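Long-range contacts in putative diflavin flavoprotein A 3 (Synechocystis sp., PDB 6H0C), which probably passes electrons from NADH to oxygen, reducing it to water, with this chain holding the flavodiiron core of metallo-beta-lactamase-like and flavodoxin-like domains: residues A[47-52]-A[74-79]; A[103-108]-A[126-131]; A[144-149]-A[158-163]. One frame throughout, in Å; residues are numbered along the deposited sequence.

Contact 1: A[47-52]-A[74-79]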
loop_
_atom_site.group_PDB
_atom_site.type_symbol
_atom_site.label_atom_id
_atom_site.label_comp_id
_atom_site.label_asym_id
_atom_site.label_seq_id
_atom_site.Cartn_x
_atom_site.Cartn_y
_atom_site.Cartn_z
ATOM N N ASP A 47 22.481 15.886 14.447
ATOM C CA ASP A 47 22.914 17.187 13.930
ATOM C C ASP A 47 21.812 17.794 13.074
ATOM O O ASP A 47 21.588 19.007 13.087
ATOM C CB ASP A 47 24.199 17.065 13.118
ATOM C CG ASP A 47 25.374 16.610 13.954
ATOM O OD1 ASP A 47 25.312 16.724 15.200
ATOM O OD2 ASP A 47 26.360 16.138 13.355
ATOM N N LYS A 48 21.127 16.937 12.324
ATOM C CA LYS A 48 19.925 17.348 11.630
ATOM C C LYS A 48 18.750 16.540 12.152
ATOM O O LYS A 48 18.933 15.478 12.742
ATOM C CB LYS A 48 20.097 17.197 10.125
ATOM C CG LYS A 48 21.074 18.222 9.587
ATOM C CD LYS A 48 21.018 18.375 8.097
ATOM C CE LYS A 48 21.797 19.603 7.700
ATOM N NZ LYS A 48 21.311 20.768 8.487
ATOM N N ILE A 49 17.547 17.067 11.961
ATOM C CA ILE A 49 16.346 16.450 12.504
ATOM C C ILE A 49 15.435 15.997 11.382
ATOM O O ILE A 49 15.078 16.788 10.506
ATOM C CB ILE A 49 15.586 17.418 13.422
ATOM C CG1 ILE A 49 16.495 17.856 14.573
ATOM C CG2 ILE A 49 14.303 16.775 13.928
ATOM C CD1 ILE A 49 15.867 18.866 15.492
ATOM N N ALA A 50 15.068 14.719 11.409
ATOM C CA ALA A 50 14.209 14.144 10.372
ATOM C C ALA A 50 12.996 13.486 10.996
ATOM O O ALA A 50 13.109 12.787 12.008
ATOM C CB ALA A 50 14.974 13.138 9.527
ATOM N N LEU A 51 11.840 13.725 10.386
ATOM C CA LEU A 51 10.593 13.096 10.794
ATOM C C LEU A 51 10.098 12.174 9.684
ATOM O O LEU A 51 9.890 12.625 8.552
ATOM C CB LEU A 51 9.527 14.149 11.115
ATOM C CG LEU A 51 8.141 13.592 11.451
ATOM C CD1 LEU A 51 8.185 12.801 12.747
ATOM C CD2 LEU A 51 7.114 14.706 11.536
ATOM N N PHE A 52 9.923 10.888 10.005
ATOM C CA PHE A 52 9.348 9.919 9.067
ATOM C C PHE A 52 7.825 9.838 9.164
ATOM O O PHE A 52 7.285 9.592 10.245
ATOM C CB PHE A 52 9.893 8.510 9.319
ATOM C CG PHE A 52 11.368 8.334 9.030
ATOM C CD1 PHE A 52 11.785 7.648 7.892
ATOM C CD2 PHE A 52 12.336 8.794 9.927
ATOM C CE1 PHE A 52 13.139 7.441 7.641
ATOM C CE2 PHE A 52 13.693 8.594 9.682
ATOM C CZ PHE A 52 14.093 7.915 8.538
ATOM N N ASN A 74 10.166 24.525 13.892
ATOM C CA ASN A 74 11.065 25.375 13.124
ATOM C C ASN A 74 12.441 24.748 12.992
ATOM O O ASN A 74 13.227 25.163 12.149
ATOM C CB ASN A 74 11.185 26.757 13.762
ATOM C CG ASN A 74 9.910 27.550 13.656
ATOM O OD1 ASN A 74 9.598 28.102 12.602
ATOM N ND2 ASN A 74 9.154 27.605 14.745
ATOM N N SER A 75 12.725 23.749 13.826
ATOM C CA SER A 75 14.023 23.079 13.809
ATOM C C SER A 75 13.990 21.787 12.994
ATOM O O SER A 75 15.012 21.115 12.834
ATOM C CB SER A 75 14.485 22.775 15.232
ATOM O OG SER A 75 13.578 21.892 15.870
ATOM N N LEU A 76 12.812 21.446 12.483
ATOM C CA LEU A 76 12.662 20.271 11.636
ATOM C C LEU A 76 13.371 20.458 10.294
ATOM O O LEU A 76 12.984 21.303 9.493
ATOM C CB LEU A 76 11.182 19.970 11.408
ATOM C CG LEU A 76 10.883 18.599 10.816
ATOM C CD1 LEU A 76 11.409 17.500 11.738
ATOM C CD2 LEU A 76 9.388 18.462 10.612
ATOM N N ASP A 77 14.405 19.660 10.048
ATOM C CA ASP A 77 15.151 19.753 8.797
ATOM C C ASP A 77 14.510 18.964 7.662
ATOM O O ASP A 77 14.484 19.428 6.514
ATOM C CB ASP A 77 16.587 19.265 8.987
ATOM C CG ASP A 77 17.387 20.164 9.904
ATOM O OD1 ASP A 77 17.666 21.312 9.505
ATOM O OD2 ASP A 77 17.744 19.723 11.017
ATOM N N TYR A 78 14.009 17.766 7.975
ATOM C CA TYR A 78 13.517 16.865 6.936
ATOM C C TYR A 78 12.211 16.198 7.287
ATOM O O TYR A 78 11.986 15.816 8.443
ATOM C CB TYR A 78 14.547 15.775 6.628
ATOM C CG TYR A 78 15.863 16.317 6.126
ATOM C CD1 TYR A 78 15.978 16.838 4.838
ATOM C CD2 TYR A 78 16.992 16.302 6.937
ATOM C CE1 TYR A 78 17.179 17.335 4.377
ATOM C CE2 TYR A 78 18.195 16.796 6.484
ATOM C CZ TYR A 78 18.283 17.309 5.203
ATOM O OH TYR A 78 19.485 17.796 4.750
ATOM N N VAL A 79 11.357 16.052 6.276
ATOM C CA VAL A 79 10.219 15.155 6.387
ATOM C C VAL A 79 10.372 14.037 5.349
ATOM O O VAL A 79 10.345 14.272 4.135
ATOM C CB VAL A 79 8.878 15.896 6.223
ATOM C CG1 VAL A 79 7.723 14.903 6.328
ATOM C CG2 VAL A 79 8.742 16.958 7.293
#
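Ala50 pairs with Tyr78 and Leu51 with Val79 in parallel register, the two chains closing to 4.4 Å between the CA atoms of Ala50 and Tyr78. Ile49 O opens the ladder: it takes Tyr78 N at 2.9 Å, in the plane of its carbonyl, and a weak second bond from Asp77 N. One step on, Leu51 N gives a nearly straight bond (167°) to Tyr78 O. At the start of strand 49-52 a side chain takes over from the backbone. Asp77 CG stands anti to its own carbonyl carbon (chi1 -66°), on the side of strand 49-52, and Asp77 OD2 accepts Ile49 N at 2.8 Å through its anti lone pair. Asp77 OD1 faces Lys48 NZ in a long salt bridge of 3.8 Å; the lysine chain crosses the aspartate at about a right angle and bends at its last torsion. On the way there Lys48 CD comes up to the edge of the Tyr78 ring, 3.6 Å from CE2. The strands are the two ends of a beta-alpha-beta unit, strand 49-52, helix 60-70, strand 78-80, in the metallo-beta-lactamase-like domain, and from strand 49-52 onward the mixed sheet runs parallel. On the face carrying Leu51 and Val79, Leu76 tucks its CD1 between neighbours, 3.7 Å from Ile49 CG2 and 3.9 Å from Leu51 CB. Leu95 and Leu92 of helix 86-98 cover Leu51 and Val79 there. Ile49 CD1 reaches across to Ser75, touching its carbonyl oxygen, while the Ser75 hydroxyl is bonded to Asp72 O. On the face of Ala50 and Tyr78, CB meets CB at 3.9 Å, and Leu138 packs against both residues.

Contact 2: A[103-108]-A[126-131]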
loop_
_atom_site.group_PDB
_atom_site.type_symbol
_atom_site.label_atom_id
_atom_site.label_comp_id
_atom_site.label_asym_id
_atom_site.label_seq_id
_atom_site.Cartn_x
_atom_site.Cartn_y
_atom_site.Cartn_z
ATOM N N THR A 103 12.712 20.230 4.308
ATOM C CA THR A 103 12.745 19.659 2.969
ATOM C C THR A 103 12.049 18.300 2.938
ATOM O O THR A 103 12.238 17.473 3.834
ATOM C CB THR A 103 14.177 19.496 2.475
ATOM O OG1 THR A 103 14.786 20.786 2.393
ATOM C CG2 THR A 103 14.195 18.853 1.103
ATOM N N ILE A 104 11.238 18.071 1.911
ATOM C CA ILE A 104 10.591 16.779 1.754
ATOM C C ILE A 104 11.547 15.773 1.110
ATOM O O ILE A 104 12.180 16.059 0.094
ATOM C CB ILE A 104 9.312 16.885 0.908
ATOM C CG1 ILE A 104 8.269 17.743 1.631
ATOM C CG2 ILE A 104 8.763 15.487 0.606
ATOM C CD1 ILE A 104 7.400 18.585 0.705
ATOM N N ILE A 105 11.645 14.598 1.718
ATOM C CA ILE A 105 12.467 13.510 1.205
ATOM C C ILE A 105 11.578 12.339 0.781
ATOM O O ILE A 105 10.808 11.814 1.597
ATOM C CB ILE A 105 13.471 13.015 2.267
ATOM C CG1 ILE A 105 14.327 14.173 2.778
ATOM C CG2 ILE A 105 14.318 11.883 1.710
ATOM C CD1 ILE A 105 15.135 14.853 1.694
ATOM N N CYS A 106 11.682 11.917 -0.477
ATOM C CA CYS A 106 10.819 10.841 -0.965
ATOM C C CYS A 106 11.288 10.256 -2.299
ATOM O O CYS A 106 12.241 10.739 -2.900
ATOM C CB CYS A 106 9.378 11.350 -1.098
ATOM S SG CYS A 106 9.155 12.620 -2.374
ATOM N N SER A 107 10.606 9.217 -2.760
ATOM C CA SER A 107 10.953 8.593 -4.027
ATOM C C SER A 107 10.448 9.428 -5.197
ATOM O O SER A 107 9.681 10.380 -5.025
ATOM C CB SER A 107 10.372 7.187 -4.112
ATOM O OG SER A 107 8.991 7.254 -4.424
ATOM N N ASN A 108 10.874 9.062 -6.395
ATOM C CA ASN A 108 10.480 9.815 -7.570
ATOM C C ASN A 108 8.987 9.702 -7.871
ATOM O O ASN A 108 8.337 10.716 -8.149
ATOM C CB ASN A 108 11.289 9.375 -8.783
ATOM C CG ASN A 108 11.061 10.270 -9.965
ATOM O OD1 ASN A 108 11.551 11.395 -9.997
ATOM N ND2 ASN A 108 10.293 9.792 -10.940
ATOM N N PRO A 126 10.756 22.549 -0.569
ATOM C CA PRO A 126 11.455 21.842 -1.639
ATOM C C PRO A 126 11.372 20.332 -1.428
ATOM O O PRO A 126 11.238 19.857 -0.294
ATOM C CB PRO A 126 12.891 22.354 -1.514
ATOM C CG PRO A 126 13.038 22.654 -0.068
ATOM C CD PRO A 126 11.688 23.171 0.385
ATOM N N ILE A 127 11.421 19.597 -2.532
ATOM C CA ILE A 127 11.438 18.144 -2.518
ATOM C C ILE A 127 12.787 17.652 -3.003
ATOM O O ILE A 127 13.258 18.064 -4.067
ATOM C CB ILE A 127 10.342 17.552 -3.418
ATOM C CG1 ILE A 127 8.957 17.917 -2.891
ATOM C CG2 ILE A 127 10.501 16.041 -3.529
ATOM C CD1 ILE A 127 7.839 17.637 -3.881
ATOM N N GLN A 128 13.413 16.779 -2.225
ATOM C CA GLN A 128 14.625 16.121 -2.684
ATOM C C GLN A 128 14.324 14.647 -2.947
ATOM O O GLN A 128 14.022 13.887 -2.022
ATOM C CB GLN A 128 15.754 16.279 -1.667
ATOM C CG GLN A 128 17.093 15.709 -2.132
ATOM C CD GLN A 128 18.216 15.943 -1.127
ATOM O OE1 GLN A 128 18.176 16.889 -0.333
ATOM N NE2 GLN A 128 19.221 15.073 -1.155
ATOM N N VAL A 129 14.390 14.254 -4.215
ATOM C CA VAL A 129 14.095 12.884 -4.616
ATOM C C VAL A 129 15.245 11.929 -4.298
ATOM O O VAL A 129 16.410 12.224 -4.553
ATOM C CB VAL A 129 13.776 12.811 -6.112
ATOM C CG1 VAL A 129 13.588 11.377 -6.541
ATOM C CG2 VAL A 129 12.531 13.627 -6.413
ATOM N N MET A 130 14.906 10.777 -3.734
ATOM C CA MET A 130 15.905 9.766 -3.417
ATOM C C MET A 130 15.714 8.498 -4.260
ATOM O O MET A 130 14.595 8.008 -4.459
ATOM C CB MET A 130 15.870 9.429 -1.923
ATOM C CG MET A 130 16.245 10.596 -1.001
ATOM S SD MET A 130 17.969 11.127 -1.194
ATOM C CE MET A 130 18.191 12.143 0.269
ATOM N N LYS A 131 16.837 7.998 -4.762
ATOM C CA LYS A 131 16.902 6.800 -5.580
ATOM C C LYS A 131 17.687 5.745 -4.801
ATOM O O LYS A 131 18.271 6.047 -3.758
ATOM C CB LYS A 131 17.567 7.121 -6.927
ATOM C CG LYS A 131 17.782 5.937 -7.848
ATOM C CD LYS A 131 18.454 6.359 -9.159
ATOM C CE LYS A 131 18.503 5.206 -10.167
ATOM N NZ LYS A 131 19.155 5.614 -11.452
HETATM O O HOH W 1 13.127 7.248 -6.425
#
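Side-chain torsions bring Ile105 against Gln128 and Met130: in Ile105, CG2 stands anti to the backbone N and CD1 is turned back (chi2 -60°), while in Met130 CG stands anti to the carbonyl carbon (chi1 -64°). Ile105 CG2 thereby meets Met130 CG at 3.6 Å, and Ile105 CD1 lies 3.7 Å from Gln128 CB, these last two side chains running side by side in the same direction. On the face of Ile104, Cys106 and Ile127, Cys106 SG touches Ile127 CG2 at 3.9 Å, and CG1 of Ile127 faces both CB and CD1 of Ile104, about equally far from each. At the end, Val129 CG1 presses on the first turn of helix 108-117, 3.6 Å from Asn108 N. Beneath the side chains runs a parallel ladder, Ile104 N to Pro126 O, Gln128 N to Ile104 O and Met130 N to Cys106 O, with a weak bond from Cys106 N to Gln128 O at 3.4 Å. Strands 103-106 and 127-129 flank helix 108-117 in a beta-alpha-beta unit, whose helix lays Ala111 over Cys106, Ile127 and Val129; strand 127-129 is the outermost strand of its sheet. Ser107 is the N-cap of that helix, its OG bonded to Ala110 N and also to Gly156 O. Where the strands part, a water takes Asn108 N at 2.9 Å and donates to Met130 O at 2.6 Å. Asn108 N and Met130 O are thus joined through the water, while Ser107 OG caps the helix; the bonds between the segments involve no charged pair.

Contact 3: A[144-149]-A[158-163]; sequences LTFIPT and LCTYDP
Thr145 and Tyr161, and likewise Ile147 and Cys159, form hydrogen-bonded antiparallel pairs, with Phe146 and Thr160, then Pro148 and Leu158, as the non-hydrogen-bonded pairs in this beta hairpin of strands 143-148 and 158-162. Tyr161 N gives Thr145 O a nearly straight bond (171°) at 2.9 Å, whereas Cys159 N approaches Ile147 O from above the carbonyl plane. On the face of Phe146, Thr160 lies alongside the phenylalanine, pointing the same way, with OG1 3.4 Å from ring atom CD2. Leu158 has CG anti to its backbone N (chi1 -179°), and its branches fork: CD2 meets Phe146 CD2 at 3.8 Å, and CD1 lies against the Pro148 ring, 3.6 Å from its N. Further along, Leu144 CD2 reaches over Asp162, 3.7 Å from CB. On the other face, Ile147 and Cys159 pack against Leu217 of helix 207-217, and Tyr220 packs on Thr145 and Ile147. Thr149 OG1 sits 3.5 Å from Cys159 SG and is hydrogen-bonded to Gln157 NE2. The Asp162 carboxylate is held by His142 ND1 and Arg164 N. Four backbone hydrogen bonds hold the segments together, and the side-chain contacts are mainly apolar; the buried polar ends of Thr149 and Asp162 find hydrogen-bond partners in flanking residues, outside the two segments.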
loop_
_atom_site.group_PDB
_atom_site.type_symbol
_atom_site.label_atom_id
_atom_site.label_comp_id
_atom_site.label_asym_id
_atom_site.label_seq_id
_atom_site.Cartn_x
_atom_site.Cartn_y
_atom_site.Cartn_z
ATOM N N LEU A 144 21.779 7.892 6.447
ATOM C CA LEU A 144 20.696 7.099 5.905
ATOM C C LEU A 144 20.983 6.661 4.473
ATOM O O LEU A 144 21.543 7.421 3.682
ATOM C CB LEU A 144 19.392 7.896 5.954
ATOM C CG LEU A 144 19.061 8.552 7.298
ATOM C CD1 LEU A 144 17.744 9.332 7.193
ATOM C CD2 LEU A 144 19.014 7.519 8.426
ATOM N N THR A 145 20.600 5.426 4.154
ATOM C CA THR A 145 20.600 4.942 2.777
ATOM C C THR A 145 19.160 4.633 2.354
ATOM O O THR A 145 18.391 4.052 3.123
ATOM C CB THR A 145 21.483 3.691 2.614
ATOM O OG1 THR A 145 22.847 4.049 2.851
ATOM C CG2 THR A 145 21.370 3.132 1.204
ATOM N N PHE A 146 18.786 5.027 1.141
ATOM C CA PHE A 146 17.410 4.832 0.705
ATOM C C PHE A 146 17.256 3.678 -0.280
ATOM O O PHE A 146 18.124 3.434 -1.113
ATOM C CB PHE A 146 16.874 6.141 0.116
ATOM C CG PHE A 146 16.846 7.262 1.114
ATOM C CD1 PHE A 146 17.905 8.156 1.205
ATOM C CD2 PHE A 146 15.788 7.387 2.006
ATOM C CE1 PHE A 146 17.892 9.178 2.151
ATOM C CE2 PHE A 146 15.767 8.401 2.948
ATOM C CZ PHE A 146 16.820 9.300 3.024
ATOM N N ILE A 147 16.141 2.969 -0.164
ATOM C CA ILE A 147 15.818 1.833 -1.023
ATOM C C ILE A 147 14.377 1.914 -1.529
ATOM O O ILE A 147 13.444 1.581 -0.784
ATOM C CB ILE A 147 15.975 0.474 -0.286
ATOM C CG1 ILE A 147 17.315 0.390 0.450
ATOM C CG2 ILE A 147 15.790 -0.678 -1.277
ATOM C CD1 ILE A 147 17.243 0.743 1.911
ATOM N N PRO A 148 14.186 2.365 -2.787
ATOM C CA PRO A 148 12.848 2.315 -3.399
ATOM C C PRO A 148 12.285 0.882 -3.437
ATOM O O PRO A 148 12.986 -0.053 -3.823
ATOM C CB PRO A 148 13.089 2.857 -4.819
ATOM C CG PRO A 148 14.292 3.748 -4.678
ATOM C CD PRO A 148 15.168 3.036 -3.662
ATOM N N THR A 149 11.037 0.706 -3.022
ATOM C CA THR A 149 10.446 -0.624 -3.034
ATOM C C THR A 149 9.022 -0.544 -3.579
ATOM O O THR A 149 8.053 -0.803 -2.863
ATOM C CB THR A 149 10.450 -1.266 -1.627
ATOM O OG1 THR A 149 9.842 -0.374 -0.685
ATOM C CG2 THR A 149 11.879 -1.565 -1.177
ATOM N N LEU A 158 9.206 3.810 -0.322
ATOM C CA LEU A 158 10.621 4.050 -0.106
ATOM C C LEU A 158 11.023 3.589 1.280
ATOM O O LEU A 158 10.490 4.080 2.272
ATOM C CB LEU A 158 10.926 5.533 -0.273
ATOM C CG LEU A 158 12.386 5.944 -0.099
ATOM C CD1 LEU A 158 13.225 5.459 -1.279
ATOM C CD2 LEU A 158 12.490 7.452 0.064
ATOM N N CYS A 159 11.945 2.635 1.357
ATOM C CA CYS A 159 12.472 2.199 2.647
ATOM C C CYS A 159 13.776 2.923 2.946
ATOM O O CYS A 159 14.451 3.394 2.036
ATOM C CB CYS A 159 12.701 0.683 2.670
ATOM S SG CYS A 159 11.204 -0.332 2.488
ATOM N N THR A 160 14.138 2.983 4.222
ATOM C CA THR A 160 15.318 3.716 4.666
ATOM C C THR A 160 16.101 2.921 5.704
ATOM O O THR A 160 15.513 2.379 6.633
ATOM C CB THR A 160 14.933 5.071 5.297
ATOM O OG1 THR A 160 14.037 5.777 4.431
ATOM C CG2 THR A 160 16.187 5.912 5.577
ATOM N N TYR A 161 17.420 2.859 5.557
ATOM C CA TYR A 161 18.250 2.181 6.537
ATOM C C TYR A 161 19.116 3.172 7.300
ATOM O O TYR A 161 19.786 4.005 6.692
ATOM C CB TYR A 161 19.135 1.136 5.862
ATOM C CG TYR A 161 19.985 0.357 6.842
ATOM C CD1 TYR A 161 19.394 -0.446 7.806
ATOM C CD2 TYR A 161 21.375 0.424 6.802
ATOM C CE1 TYR A 161 20.154 -1.164 8.704
ATOM C CE2 TYR A 161 22.151 -0.288 7.699
ATOM C CZ TYR A 161 21.533 -1.088 8.649
ATOM O OH TYR A 161 22.282 -1.807 9.559
ATOM N N ASP A 162 19.094 3.086 8.627
ATOM C CA ASP A 162 19.981 3.887 9.475
ATOM C C ASP A 162 21.062 2.987 10.070
ATOM O O ASP A 162 20.792 2.208 10.985
ATOM C CB ASP A 162 19.195 4.586 10.594
ATOM C CG ASP A 162 20.061 5.530 11.431
ATOM O OD1 ASP A 162 21.309 5.512 11.282
ATOM O OD2 ASP A 162 19.487 6.285 12.258
ATOM N N PRO A 163 22.293 3.090 9.547
ATOM C CA PRO A 163 23.366 2.201 9.998
ATOM C C PRO A 163 23.772 2.447 11.452
ATOM O O PRO A 163 24.304 1.543 12.089
ATOM C CB PRO A 163 24.516 2.527 9.039
ATOM C CG PRO A 163 24.227 3.914 8.556
ATOM C CD PRO A 163 22.734 3.992 8.470
#

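All three contacts fall in the metallo-beta-lactamase-like domain and follow one another along the chain. Contacts 1 and 2, with centres about 14 Å apart, belong to one mixed sheet: strands 78-80 and 103-106 are neighbours in it, joined by probable hydrogen bonds from Thr103 N to Asp77 O and from Ile105 N to Val79 O. Contact 3 lies in a second sheet, about 12 Å from contact 2 and 16 Å from contact 1, centre to centre. Phe146 meets Ile105 and Met130, and Phe52 meets Leu144 and Thr160, so the two sheets pack face to face as in the alpha-beta/beta-alpha sandwich of this family. They thus help build the N-terminal domain, apart from the flavodoxin-like one.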